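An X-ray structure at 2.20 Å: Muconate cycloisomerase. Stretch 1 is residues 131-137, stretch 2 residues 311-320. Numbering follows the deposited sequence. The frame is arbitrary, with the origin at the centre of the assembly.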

# COMPACT_ATOMS: atom_id res chain seq x y z
N ARG A 131 -34.53 21.27 -11.88
CA ARG A 131 -34.24 21.89 -10.60
C ARG A 131 -34.44 20.93 -9.45
O ARG A 131 -35.38 20.13 -9.45
CB ARG A 131 -35.17 23.07 -10.32
CG ARG A 131 -35.03 24.28 -11.22
CD ARG A 131 -35.76 25.49 -10.59
NE ARG A 131 -35.54 26.72 -11.35
CZ ARG A 131 -35.95 27.92 -10.94
NH1 ARG A 131 -36.61 28.05 -9.79
NH2 ARG A 131 -35.71 29.00 -11.68
N VAL A 132 -33.54 21.05 -8.48
CA VAL A 132 -33.63 20.41 -7.21
C VAL A 132 -33.67 21.46 -6.09
O VAL A 132 -33.97 21.14 -4.95
CB VAL A 132 -32.44 19.46 -7.03
CG1 VAL A 132 -32.32 19.07 -5.61
CG2 VAL A 132 -32.66 18.21 -7.95
N ARG A 133 -33.41 22.72 -6.44
CA ARG A 133 -33.58 23.85 -5.53
C ARG A 133 -33.89 25.13 -6.29
O ARG A 133 -33.57 25.26 -7.47
CB ARG A 133 -32.31 24.03 -4.67
CG ARG A 133 -31.04 24.22 -5.48
CD ARG A 133 -29.85 24.42 -4.56
NE ARG A 133 -29.50 23.24 -3.78
CZ ARG A 133 -28.73 22.23 -4.21
NH1 ARG A 133 -28.20 22.22 -5.43
NH2 ARG A 133 -28.47 21.23 -3.38
N ASP A 134 -34.51 26.08 -5.59
CA ASP A 134 -34.95 27.35 -6.18
C ASP A 134 -34.16 28.59 -5.75
O ASP A 134 -34.31 29.67 -6.34
CB ASP A 134 -36.41 27.56 -5.79
CG ASP A 134 -37.30 26.42 -6.25
OD1 ASP A 134 -37.24 26.05 -7.45
OD2 ASP A 134 -38.04 25.90 -5.40
N ARG A 135 -33.36 28.42 -4.68
CA ARG A 135 -32.49 29.45 -4.13
C ARG A 135 -31.14 28.80 -3.83
O ARG A 135 -31.06 27.58 -3.64
CB ARG A 135 -33.07 29.97 -2.80
CG ARG A 135 -34.49 30.38 -2.84
CD ARG A 135 -35.05 30.71 -1.47
NE ARG A 135 -36.36 31.33 -1.57
CZ ARG A 135 -36.98 31.93 -0.55
NH1 ARG A 135 -36.42 31.99 0.66
NH2 ARG A 135 -38.17 32.48 -0.73
N ILE A 136 -30.07 29.59 -3.79
CA ILE A 136 -28.75 29.09 -3.49
C ILE A 136 -28.15 29.91 -2.35
O ILE A 136 -27.98 31.11 -2.50
CB ILE A 136 -27.80 29.19 -4.67
CG1 ILE A 136 -28.43 28.61 -5.95
CG2 ILE A 136 -26.49 28.46 -4.33
CD1 ILE A 136 -27.63 28.88 -7.21
N PRO A 137 -27.82 29.26 -1.21
CA PRO A 137 -27.18 30.05 -0.15
C PRO A 137 -25.96 30.83 -0.68
O PRO A 137 -25.16 30.29 -1.45
CB PRO A 137 -26.76 29.00 0.88
CG PRO A 137 -27.66 27.82 0.61
CD PRO A 137 -27.89 27.83 -0.88
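Stretch 2 (311-320) GTQLIAATPG

Stretch 2 presents the end of a helix, which begins earlier in the chain and runs through Ala 316, to the loop of stretch 1 and the start of the strand that follows it (135-137); Ala 317, at phi/psi -103/7, is the first residue to leave helical values. The nearest CA pairs, Arg 131 CA to Ala 317 CA at 4.4 Å and Arg 133 CA to Ala 316 CA at 5.2 Å, step back along stretch 2 as stretch 1 advances. Within stretch 2 no backbone amide reaches Ala 316 O; stretch 1 supplies its donors. Ala 316 O receives Val 132 N at 2.8 Å with an N-H...O angle of 179°, and Arg 133 N at 3.3 Å and 147°, the longer and more bent bond.

The Arg 133 side chain (chi1 p, chi2 t, chi3 p) starts sideways but its end comes nearer, bringing the guanidinium to three carbonyls, which lie at its edge, near its plane. Arg 133 NH1 donates to Ile 315 O at 2.9 Å (135°) and to Thr 318 O at 3.1 Å (157°); Arg 133 NH2 donates to Pro 319 O at 2.8 Å (164°).

Apolar contacts flank this network: Ile 136 CD1 lies 3.7 Å from Ile 315 CB, and Val 132 CG1 3.9 Å from Pro 319 CB. Water 1 accepts from Arg 131 NE (2.7 Å) and donates to Gln 313 OE1 (2.9 Å).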

# COMPACT_ATOMS: atom_id res chain seq x y z
N GLY A 311 -24.20 29.76 -13.96
CA GLY A 311 -23.77 29.11 -12.72
C GLY A 311 -24.94 28.80 -11.80
O GLY A 311 -24.99 27.75 -11.17
N THR A 312 -25.90 29.71 -11.73
CA THR A 312 -27.08 29.55 -10.90
C THR A 312 -27.98 28.40 -11.38
O THR A 312 -28.50 27.63 -10.58
CB THR A 312 -27.86 30.88 -10.87
OG1 THR A 312 -27.05 31.88 -10.24
CG2 THR A 312 -29.12 30.73 -10.10
N GLN A 313 -28.15 28.29 -12.69
CA GLN A 313 -28.88 27.15 -13.31
C GLN A 313 -28.21 25.81 -13.03
O GLN A 313 -28.86 24.82 -12.65
CB GLN A 313 -28.99 27.33 -14.83
CG GLN A 313 -29.74 28.58 -15.28
CD GLN A 313 -31.24 28.45 -15.17
OE1 GLN A 313 -31.78 27.35 -15.08
NE2 GLN A 313 -31.93 29.59 -15.18
N LEU A 314 -26.89 25.77 -13.23
CA LEU A 314 -26.13 24.58 -12.90
C LEU A 314 -26.37 24.16 -11.45
O LEU A 314 -26.71 23.00 -11.18
CB LEU A 314 -24.62 24.79 -13.11
CG LEU A 314 -23.82 23.62 -12.50
CD1 LEU A 314 -23.92 22.43 -13.47
CD2 LEU A 314 -22.41 24.01 -12.18
N ILE A 315 -26.20 25.08 -10.52
CA ILE A 315 -26.29 24.72 -9.13
C ILE A 315 -27.73 24.33 -8.79
O ILE A 315 -27.96 23.39 -8.05
CB ILE A 315 -25.79 25.83 -8.21
CG1 ILE A 315 -24.27 26.05 -8.41
CG2 ILE A 315 -26.08 25.50 -6.74
CD1 ILE A 315 -23.73 27.32 -7.69
N ALA A 316 -28.69 25.02 -9.40
CA ALA A 316 -30.10 24.70 -9.23
C ALA A 316 -30.41 23.23 -9.57
O ALA A 316 -31.31 22.63 -8.96
CB ALA A 316 -30.93 25.64 -10.09
N ALA A 317 -29.68 22.69 -10.54
CA ALA A 317 -29.93 21.34 -11.10
C ALA A 317 -28.94 20.29 -10.60
O ALA A 317 -28.93 19.16 -11.11
CB ALA A 317 -29.85 21.42 -12.63
N THR A 318 -28.08 20.64 -9.64
CA THR A 318 -26.96 19.75 -9.25
C THR A 318 -26.97 19.59 -7.72
O THR A 318 -26.35 20.34 -7.01
CB THR A 318 -25.63 20.28 -9.76
OG1 THR A 318 -25.73 20.58 -11.15
CG2 THR A 318 -24.49 19.25 -9.55
N PRO A 319 -27.70 18.59 -7.23
CA PRO A 319 -28.03 18.52 -5.80
C PRO A 319 -26.82 18.42 -4.87
O PRO A 319 -26.86 18.94 -3.76
CB PRO A 319 -28.89 17.24 -5.70
CG PRO A 319 -28.57 16.45 -6.94
CD PRO A 319 -28.21 17.45 -7.99
N GLY A 320 -25.73 17.78 -5.34
CA GLY A 320 -24.51 17.63 -4.56
C GLY A 320 -23.78 18.94 -4.28
O GLY A 320 -22.94 19.01 -3.40
O HOH W 1 -34.29 27.26 -13.68